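Local coordinates for protein NAD nucleotidase (Haemophilus influenzae, PDB 3ZTV) that degrades NAD in the periplasm to adenosine and nicotinamide riboside, working as both a pyrophosphatase and a zinc-containing 5'-nucleotidase, at residues L53-L56 / R57-Y60; I180-A183 / Q184-N188; N188-K191 / Q192-I195; S206-N209 / I210-Q214. All blocks are in the same frame, centred on the assembly; numbering follows the deposited sequence.

How the contacts relate
All four contacts are local, each on one continuous stretch of eight or nine residues in the calcineurin-like phosphoesterase region. Contacts 2 and 3 follow one another along helix 179-191 and share N188: contact 2 is buried and apolar, contact 3 partly buried and rich in amides and water where the helix gives way to a loop, and both reach the second subunit. Contact 4, on helix 206-215, packs against contact 2 through I180, which lies on K208, E211 and I212; its chemistry is a surface salt bridge beside a buried, strand-anchored asparagine. Contact 1 stands apart, about 30 Å from the others between centres, with lysines outside and leucines facing another sheet.

Contact 1: residues L53-L56 / R57-Y60; sequences LNKL and RKKY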
loop_
_atom_site.group_PDB
_atom_site.type_symbol
_atom_site.label_atom_id
_atom_site.label_comp_id
_atom_site.label_asym_id
_atom_site.label_seq_id
_atom_site.Cartn_x
_atom_site.Cartn_y
_atom_site.Cartn_z
ATOM N N LEU A 53 -19.164 12.780 -30.443
ATOM C CA LEU A 53 -18.217 13.627 -29.719
ATOM C C LEU A 53 -18.031 14.967 -30.438
ATOM O O LEU A 53 -18.021 16.023 -29.798
ATOM C CB LEU A 53 -16.865 12.923 -29.542
ATOM C CG LEU A 53 -16.809 11.752 -28.561
ATOM C CD1 LEU A 53 -15.446 11.064 -28.663
ATOM C CD2 LEU A 53 -17.090 12.199 -27.138
ATOM N N ASN A 54 -17.901 14.931 -31.763
ATOM C CA ASN A 54 -17.694 16.153 -32.523
ATOM C C ASN A 54 -18.875 17.098 -32.395
ATOM O O ASN A 54 -18.698 18.303 -32.219
ATOM C CB ASN A 54 -17.421 15.844 -33.999
ATOM C CG ASN A 54 -16.014 15.317 -34.236
ATOM O OD1 ASN A 54 -15.156 15.423 -33.363
ATOM N ND2 ASN A 54 -15.769 14.765 -35.423
ATOM N N LYS A 55 -20.083 16.563 -32.482
ATOM C CA LYS A 55 -21.264 17.406 -32.383
ATOM C C LYS A 55 -21.467 17.951 -30.973
ATOM O O LYS A 55 -21.817 19.120 -30.799
ATOM C CB LYS A 55 -22.500 16.650 -32.863
ATOM C CG LYS A 55 -22.507 16.446 -34.362
ATOM C CD LYS A 55 -23.788 15.809 -34.846
ATOM C CE LYS A 55 -23.757 14.302 -34.673
ATOM N NZ LYS A 55 -24.871 13.648 -35.427
ATOM N N LEU A 56 -21.250 17.120 -29.959
ATOM C CA LEU A 56 -21.469 17.576 -28.584
ATOM C C LEU A 56 -20.424 18.590 -28.137
ATOM O O LEU A 56 -20.755 19.580 -27.478
ATOM C CB LEU A 56 -21.539 16.404 -27.602
ATOM C CG LEU A 56 -22.727 15.457 -27.798
ATOM C CD1 LEU A 56 -22.653 14.300 -26.799
ATOM C CD2 LEU A 56 -24.067 16.198 -27.687
ATOM N N ARG A 57 -19.167 18.372 -28.503
ATOM C CA ARG A 57 -18.111 19.276 -28.051
ATOM C C ARG A 57 -18.276 20.681 -28.642
ATOM O O ARG A 57 -17.889 21.662 -28.013
ATOM C CB ARG A 57 -16.713 18.704 -28.325
ATOM C CG ARG A 57 -16.261 18.788 -29.767
ATOM C CD ARG A 57 -15.006 17.958 -29.976
ATOM N NE ARG A 57 -13.844 18.528 -29.292
ATOM C CZ ARG A 57 -12.710 17.867 -29.077
ATOM N NH1 ARG A 57 -12.587 16.607 -29.463
ATOM N NH2 ARG A 57 -11.702 18.468 -28.461
ATOM N N LYS A 58 -18.875 20.791 -29.828
ATOM C CA LYS A 58 -19.110 22.111 -30.418
ATOM C C LYS A 58 -20.343 22.793 -29.825
ATOM O O LYS A 58 -20.461 24.017 -29.874
ATOM C CB LYS A 58 -19.225 22.020 -31.937
ATOM C CG LYS A 58 -20.580 21.612 -32.440
ATOM C CD LYS A 58 -20.492 21.188 -33.891
ATOM C CE LYS A 58 -21.857 21.161 -34.543
ATOM N NZ LYS A 58 -21.904 20.174 -35.629
ATOM N N LYS A 59 -21.242 21.993 -29.256
ATOM C CA LYS A 59 -22.491 22.470 -28.673
ATOM C C LYS A 59 -22.320 22.997 -27.244
ATOM O O LYS A 59 -23.040 23.898 -26.812
ATOM C CB LYS A 59 -23.521 21.334 -28.679
ATOM C CG LYS A 59 -24.808 21.663 -27.950
ATOM C CD LYS A 59 -25.802 20.522 -28.034
ATOM C CE LYS A 59 -27.094 20.896 -27.336
ATOM N NZ LYS A 59 -28.138 19.852 -27.494
ATOM N N TYR A 60 -21.366 22.423 -26.516
ATOM C CA TYR A 60 -21.192 22.684 -25.090
ATOM C C TYR A 60 -19.953 23.521 -24.814
ATOM O O TYR A 60 -18.939 23.383 -25.495
ATOM C CB TYR A 60 -21.012 21.369 -24.342
ATOM C CG TYR A 60 -22.173 20.408 -24.375
ATOM C CD1 TYR A 60 -23.492 20.847 -24.302
ATOM C CD2 TYR A 60 -21.940 19.040 -24.453
ATOM C CE1 TYR A 60 -24.547 19.944 -24.313
ATOM C CE2 TYR A 60 -22.977 18.137 -24.460
ATOM C CZ TYR A 60 -24.275 18.587 -24.392
ATOM O OH TYR A 60 -25.302 17.686 -24.397
HETATM O O HOH W 1 -14.412 14.864 -30.720
#
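R57 N donates to L53 O at 2.9 Å, the helical i to i+4 bond, but the next two, from K58 N to N54 O and from K59 N to K55 O, are weak. L56 O then takes two donors, Y60 N at 3.1 Å and, weakly, K59 N at 3.0 Å, as the helix runs out. The apolar contact is that of L56 with Y60, whose side chains run side by side in the same direction. L56 CB lies 3.9 Å from Y60 CE2, and the CD2 branch of L56 reaches the phenol end, 3.8 Å from Y60 OH. That hydroxyl is bonded to D273, and the ring makes a cation-pi contact with R288. Polar side chains meet through water. R57 CG sits between its own backbone N and carbonyl carbon (chi1 76°), which carries the chain back along the previous turn, CG coming 3.3 Å from L53 O. A bend at chi3 (-68°) then turns the guanidinium so that a water lies at its edge, in its plane; the water accepts from R57 NH1 at 2.8 Å and donates to N54 OD1 at 2.8 Å. N94 O also accepts from R57 NH1, giving this nitrogen two partners. K55 and K58 run alongside each other on the outer side, the first salt-bridged to D334. This is the closing turn of an amphipathic helix, 46-59, which lays L53 and L56 on strands 11-18 and 270-278 of the seven-stranded sheet in the calcineurin-like phosphoesterase region.

Contact 2: residues I180-A183 / Q184-N188; sequences IATA and QIMAN
No aromatic ring takes part where T182 meets M186; the flat groups that join across the contact are peptide units, linked by regular i to i+4 bonds. Q184 N donates to I180 O at 3.0 Å, I185 N to A181 O at 2.9 Å, M186 N to T182 O at 2.9 Å and A187 N to A183 O at 3.1 Å. Aliphatic carbons gather around the same carbonyl oxygens: I185 CG1 comes within 3.2 Å of A181 O, and M186 CG within 3.1 Å of T182 O. The side chains of T182 and M186 lie side by side, T182 CG2 to M186 CG being 3.9 Å. T182 can offer this methyl because CG2 is anti to its backbone N, which leaves OG1 (chi1 -60°) to bond back to D178 O near the start of the helix. M186, bent at chi2 and chi3, packs on I156 of strand 151-159. Across the dimer, I185 packs on M186 of the second subunit, and M186 on I185 of that subunit. With the carbonyls of I180 to A183 all bonded to amides one turn on, and the threonine hydroxyl to D178 O, what T182, I185 and M186 offer outward is mostly carbon, consistent with their burial between strand 151-159 and the second subunit.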
loop_
_atom_site.group_PDB
_atom_site.type_symbol
_atom_site.label_atom_id
_atom_site.label_comp_id
_atom_site.label_asym_id
_atom_site.label_seq_id
_atom_site.Cartn_x
_atom_site.Cartn_y
_atom_site.Cartn_z
ATOM N N ILE A 180 -5.773 3.429 -4.268
ATOM C CA ILE A 180 -6.224 4.389 -3.253
ATOM C C ILE A 180 -5.088 5.308 -2.803
ATOM O O ILE A 180 -5.251 6.534 -2.773
ATOM C CB ILE A 180 -6.854 3.665 -2.039
ATOM C CG1 ILE A 180 -8.179 3.019 -2.461
ATOM C CG2 ILE A 180 -7.040 4.622 -0.856
ATOM C CD1 ILE A 180 -8.794 2.105 -1.425
ATOM N N ALA A 181 -3.936 4.740 -2.457
ATOM C CA ALA A 181 -2.830 5.580 -2.010
ATOM C C ALA A 181 -2.404 6.565 -3.088
ATOM O O ALA A 181 -2.182 7.743 -2.828
ATOM C CB ALA A 181 -1.643 4.743 -1.551
ATOM N N THR A 182 -2.280 6.091 -4.319
ATOM C CA THR A 182 -1.854 6.985 -5.388
ATOM C C THR A 182 -2.847 8.128 -5.585
ATOM O O THR A 182 -2.452 9.286 -5.745
ATOM C CB THR A 182 -1.614 6.237 -6.727
ATOM O OG1 THR A 182 -0.588 5.248 -6.548
ATOM C CG2 THR A 182 -1.227 7.226 -7.832
ATOM N N ALA A 183 -4.133 7.792 -5.622
ATOM C CA ALA A 183 -5.161 8.820 -5.774
ATOM C C ALA A 183 -5.060 9.888 -4.685
ATOM O O ALA A 183 -5.083 11.082 -4.979
ATOM C CB ALA A 183 -6.559 8.198 -5.812
ATOM N N GLN A 184 -4.907 9.478 -3.437
ATOM C CA GLN A 184 -4.863 10.473 -2.364
ATOM C C GLN A 184 -3.590 11.288 -2.377
ATOM O O GLN A 184 -3.630 12.501 -2.199
ATOM C CB GLN A 184 -5.034 9.849 -0.981
ATOM C CG GLN A 184 -5.092 10.885 0.163
ATOM C CD GLN A 184 -6.270 11.852 0.020
ATOM O OE1 GLN A 184 -6.201 12.849 -0.707
ATOM N NE2 GLN A 184 -7.355 11.548 0.702
ATOM N N ILE A 185 -2.451 10.628 -2.585
ATOM C CA ILE A 185 -1.181 11.333 -2.561
ATOM C C ILE A 185 -1.124 12.318 -3.732
ATOM O O ILE A 185 -0.692 13.465 -3.567
ATOM C CB ILE A 185 0.003 10.349 -2.577
ATOM C CG1 ILE A 185 0.008 9.480 -1.310
ATOM C CG2 ILE A 185 1.333 11.091 -2.745
ATOM C CD1 ILE A 185 -0.094 10.274 0.003
ATOM N N MET A 186 -1.590 11.890 -4.909
ATOM C CA MET A 186 -1.608 12.796 -6.062
ATOM C C MET A 186 -2.492 14.014 -5.801
ATOM O O MET A 186 -2.088 15.149 -6.062
ATOM C CB MET A 186 -2.103 12.080 -7.323
ATOM C CG MET A 186 -1.106 11.074 -7.900
ATOM S SD MET A 186 0.463 11.803 -8.482
ATOM C CE MET A 186 -0.144 12.928 -9.735
ATOM N N ALA A 187 -3.702 13.788 -5.300
ATOM C CA ALA A 187 -4.630 14.884 -5.073
ATOM C C ALA A 187 -4.102 15.810 -3.972
ATOM O O ALA A 187 -4.221 17.029 -4.080
ATOM C CB ALA A 187 -6.021 14.356 -4.734
ATOM N N ASN A 188 -3.488 15.231 -2.939
ATOM C CA ASN A 188 -2.991 16.033 -1.818
ATOM C C ASN A 188 -1.881 16.971 -2.248
ATOM O O ASN A 188 -1.818 18.125 -1.810
ATOM C CB ASN A 188 -2.529 15.138 -0.665
ATOM C CG ASN A 188 -2.201 15.936 0.591
ATOM O OD1 ASN A 188 -3.065 16.627 1.138
ATOM N ND2 ASN A 188 -0.949 15.833 1.065
#

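Contact 3: residues N188-K191 / Q192-I195; sequences NALK and QQGI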
loop_
_atom_site.group_PDB
_atom_site.type_symbol
_atom_site.label_atom_id
_atom_site.label_comp_id
_atom_site.label_asym_id
_atom_site.label_seq_id
_atom_site.Cartn_x
_atom_site.Cartn_y
_atom_site.Cartn_z
ATOM N N ASN A 188 -3.488 15.231 -2.939
ATOM C CA ASN A 188 -2.991 16.033 -1.818
ATOM C C ASN A 188 -1.881 16.971 -2.248
ATOM O O ASN A 188 -1.818 18.125 -1.810
ATOM C CB ASN A 188 -2.529 15.138 -0.665
ATOM C CG ASN A 188 -2.201 15.936 0.591
ATOM O OD1 ASN A 188 -3.065 16.627 1.138
ATOM N ND2 ASN A 188 -0.949 15.833 1.065
ATOM N N ALA A 189 -1.007 16.480 -3.120
ATOM C CA ALA A 189 0.102 17.284 -3.620
ATOM C C ALA A 189 -0.354 18.449 -4.489
ATOM O O ALA A 189 0.281 19.505 -4.513
ATOM C CB ALA A 189 1.086 16.412 -4.384
ATOM N N LEU A 190 -1.454 18.255 -5.209
ATOM C CA LEU A 190 -1.954 19.294 -6.104
ATOM C C LEU A 190 -2.573 20.487 -5.365
ATOM O O LEU A 190 -2.645 21.586 -5.912
ATOM C CB LEU A 190 -2.953 18.700 -7.100
ATOM C CG LEU A 190 -2.314 17.808 -8.163
ATOM C CD1 LEU A 190 -3.341 16.884 -8.795
ATOM C CD2 LEU A 190 -1.600 18.637 -9.227
ATOM N N LYS A 191 -2.991 20.288 -4.118
ATOM C CA LYS A 191 -3.667 21.339 -3.356
ATOM C C LYS A 191 -2.889 22.654 -3.249
ATOM O O LYS A 191 -3.433 23.721 -3.528
ATOM C CB LYS A 191 -4.024 20.847 -1.952
ATOM C CG LYS A 191 -5.045 19.730 -1.918
ATOM C CD LYS A 191 -5.212 19.196 -0.498
ATOM C CE LYS A 191 -5.472 20.321 0.489
ATOM N NZ LYS A 191 -5.524 19.829 1.896
ATOM N N GLN A 192 -1.627 22.577 -2.833
ATOM C CA GLN A 192 -0.829 23.780 -2.571
ATOM C C GLN A 192 -0.472 24.541 -3.841
ATOM O O GLN A 192 0.103 25.629 -3.781
ATOM C CB GLN A 192 0.442 23.443 -1.787
ATOM C CG GLN A 192 1.432 22.604 -2.551
ATOM C CD GLN A 192 2.450 21.952 -1.637
ATOM O OE1 GLN A 192 2.126 21.026 -0.894
ATOM N NE2 GLN A 192 3.689 22.433 -1.684
ATOM N N GLN A 193 -0.823 23.975 -4.990
ATOM C CA GLN A 193 -0.625 24.661 -6.259
ATOM C C GLN A 193 -1.838 25.520 -6.610
ATOM O O GLN A 193 -1.911 26.084 -7.703
ATOM C CB GLN A 193 -0.320 23.658 -7.366
ATOM C CG GLN A 193 0.909 22.816 -7.065
ATOM C CD GLN A 193 1.118 21.704 -8.061
ATOM O OE1 GLN A 193 1.097 21.924 -9.275
ATOM N NE2 GLN A 193 1.317 20.493 -7.554
ATOM N N GLY A 194 -2.763 25.634 -5.665
ATOM C CA GLY A 194 -3.954 26.447 -5.844
ATOM C C GLY A 194 -4.999 25.745 -6.691
ATOM O O GLY A 194 -5.728 26.382 -7.453
ATOM N N ILE A 195 -5.072 24.425 -6.562
ATOM C CA ILE A 195 -6.009 23.626 -7.349
ATOM C C ILE A 195 -7.048 23.006 -6.433
ATOM O O ILE A 195 -6.711 22.311 -5.476
ATOM C CB ILE A 195 -5.275 22.524 -8.111
ATOM C CG1 ILE A 195 -4.323 23.162 -9.115
ATOM C CG2 ILE A 195 -6.269 21.588 -8.788
ATOM C CD1 ILE A 195 -3.401 22.197 -9.796
HETATM O O HOH W 2 -0.537 20.453 -1.184
HETATM O O HOH W 3 -6.384 24.479 -3.103
#
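L190 is the side chain on which the turn after helix 179-191 folds back: the side chains of Q193 and I195 both cross it at an angle. Its CD2 branch serves both, touching I195 CD1 at 4.0 Å and Q193 NE2 at 3.8 Å. Q193 extends beyond CG back along the last turn, so that its amide NE2 can give a weak bond to A189 O at 3.4 Å. L190 and I195 also share neighbours, resting together on A154 of strand 151-159, while Q193 packs on Y143 of the second subunit. Q192 is turned another way. Its CG stands between backbone N and carbonyl carbon (chi1 67°), and the chain, extended beyond CG, brings OE1 to the same water as its own backbone N-H. That water donates to N188 O at 2.7 Å and to Q192 OE1 at 2.7 Å, and accepts from Q192 N at 2.9 Å. It thus takes the place of the direct i to i+4 bond from Q192 N to N188 O. NE2 of Q192 bonds to Y143 O of the second subunit. The backbone tightens to i to i+3 bonds, Q193 N to L190 O at 3.1 Å and G194 N to K191 O at 2.9 Å; the donors stand above the carbonyl planes, 54° and 44° out of them. G194 takes the positive phi that lets the chain reverse. A second water joins K191 O to I195 O, weakly at the latter. The last carbonyls of the helix thus find donors in water, in two i to i+3 turns and, weakly, in a side-chain amide, while L190 and I195 keep the inner side apolar.

Contact 4: residues S206-N209 / I210-Q214; sequences SEKN and IEIAQ
Two successive bends in K208, at chi2 (65°) and chi3 (62°), bring the end of its chain to E211, whose own chain is extended beyond CG; the two cross at a slant and meet at their charged ends. The salt bridge runs from K208 NZ to E211 OE1 at 3.0 Å, the ammonium coming on the syn side but 31° out of the carboxylate plane. The other oxygen, E211 OE2, is bridged to K215, so the carboxylate sits between two lysines, which would favour its charged form. Beneath this, regular bonds such as I210 N to S206 O, 2.8 Å, and I212 N to K208 O, 2.9 Å, build the helix. I210 CG1 lies 3.1 Å from S206 O, and N209 runs alongside I212, with OD1 3.9 Å from I212 CD1. The buried amide of N209 is held at both ends, OD1 by S202 OG and ND2 by T224 OG1; its side chain lies about 7 Å from that of H203, a probable zinc ligand. Helix 206-215 is the crossover of the beta-alpha-beta unit between parallel strands 198-203 and 221-224: N209, I212 and A213 face I222, I210 rests on strand 249-252, and K208, E211 and I212 adjoin I180 of helix 179-191.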
loop_
_atom_site.group_PDB
_atom_site.type_symbol
_atom_site.label_atom_id
_atom_site.label_comp_id
_atom_site.label_asym_id
_atom_site.label_seq_id
_atom_site.Cartn_x
_atom_site.Cartn_y
_atom_site.Cartn_z
ATOM N N SER A 206 -15.412 0.126 -11.434
ATOM C CA SER A 206 -16.418 0.785 -10.602
ATOM C C SER A 206 -16.239 0.517 -9.108
ATOM O O SER A 206 -16.344 1.441 -8.302
ATOM C CB SER A 206 -17.831 0.408 -11.055
ATOM O OG SER A 206 -18.180 1.086 -12.248
ATOM N N GLU A 207 -15.947 -0.722 -8.728
ATOM C CA GLU A 207 -15.893 -1.051 -7.309
ATOM C C GLU A 207 -14.802 -0.244 -6.618
ATOM O O GLU A 207 -15.039 0.382 -5.580
ATOM C CB GLU A 207 -15.672 -2.553 -7.099
ATOM C CG GLU A 207 -15.628 -2.973 -5.631
ATOM C CD GLU A 207 -15.371 -4.460 -5.447
ATOM O OE1 GLU A 207 -14.397 -4.982 -6.035
ATOM O OE2 GLU A 207 -16.147 -5.103 -4.707
ATOM N N LYS A 208 -13.604 -0.242 -7.196
ATOM C CA LYS A 208 -12.477 0.467 -6.601
ATOM C C LYS A 208 -12.680 1.980 -6.673
ATOM O O LYS A 208 -12.347 2.694 -5.729
ATOM C CB LYS A 208 -11.159 0.046 -7.263
ATOM C CG LYS A 208 -9.936 0.798 -6.748
ATOM C CD LYS A 208 -9.626 0.527 -5.274
ATOM C CE LYS A 208 -9.308 -0.927 -5.024
ATOM N NZ LYS A 208 -8.840 -1.137 -3.622
ATOM N N ASN A 209 -13.248 2.477 -7.767
ATOM C CA ASN A 209 -13.517 3.911 -7.891
ATOM C C ASN A 209 -14.573 4.412 -6.887
ATOM O O ASN A 209 -14.476 5.543 -6.391
ATOM C CB ASN A 209 -13.908 4.292 -9.325
ATOM C CG ASN A 209 -12.734 4.244 -10.280
ATOM O OD1 ASN A 209 -11.571 4.199 -9.849
ATOM N ND2 ASN A 209 -13.029 4.290 -11.575
ATOM N N ILE A 210 -15.577 3.583 -6.599
ATOM C CA ILE A 210 -16.557 3.892 -5.555
ATOM C C ILE A 210 -15.875 3.928 -4.180
ATOM O O ILE A 210 -16.173 4.799 -3.350
ATOM C CB ILE A 210 -17.724 2.882 -5.612
ATOM C CG1 ILE A 210 -18.559 3.152 -6.865
ATOM C CG2 ILE A 210 -18.589 2.979 -4.357
ATOM C CD1 ILE A 210 -19.523 2.029 -7.237
ATOM N N GLU A 211 -14.960 2.998 -3.932
ATOM C CA GLU A 211 -14.172 3.034 -2.708
ATOM C C GLU A 211 -13.336 4.319 -2.609
ATOM O O GLU A 211 -13.285 4.960 -1.550
ATOM C CB GLU A 211 -13.272 1.796 -2.617
ATOM C CG GLU A 211 -12.602 1.593 -1.270
ATOM C CD GLU A 211 -11.684 0.384 -1.236
ATOM O OE1 GLU A 211 -11.377 -0.177 -2.310
ATOM O OE2 GLU A 211 -11.260 -0.002 -0.127
ATOM N N ILE A 212 -12.672 4.698 -3.698
ATOM C CA ILE A 212 -11.899 5.929 -3.717
ATOM C C ILE A 212 -12.781 7.141 -3.387
ATOM O O ILE A 212 -12.397 8.006 -2.575
ATOM C CB ILE A 212 -11.175 6.107 -5.076
ATOM C CG1 ILE A 212 -10.070 5.057 -5.236
ATOM C CG2 ILE A 212 -10.614 7.508 -5.221
ATOM C CD1 ILE A 212 -9.441 5.005 -6.634
ATOM N N ALA A 213 -13.966 7.195 -3.996
ATOM C CA ALA A 213 -14.887 8.307 -3.754
ATOM C C ALA A 213 -15.206 8.464 -2.269
ATOM O O ALA A 213 -15.333 9.581 -1.770
ATOM C CB ALA A 213 -16.165 8.123 -4.549
ATOM N N GLN A 214 -15.301 7.343 -1.555
ATOM C CA GLN A 214 -15.710 7.370 -0.149
ATOM C C GLN A 214 -14.549 7.465 0.831
ATOM O O GLN A 214 -14.754 7.813 2.000
ATOM C CB GLN A 214 -16.561 6.146 0.169
ATOM C CG GLN A 214 -17.880 6.131 -0.580
ATOM C CD GLN A 214 -18.645 4.849 -0.366
ATOM O OE1 GLN A 214 -18.367 3.838 -1.009
ATOM N NE2 GLN A 214 -19.611 4.877 0.542
#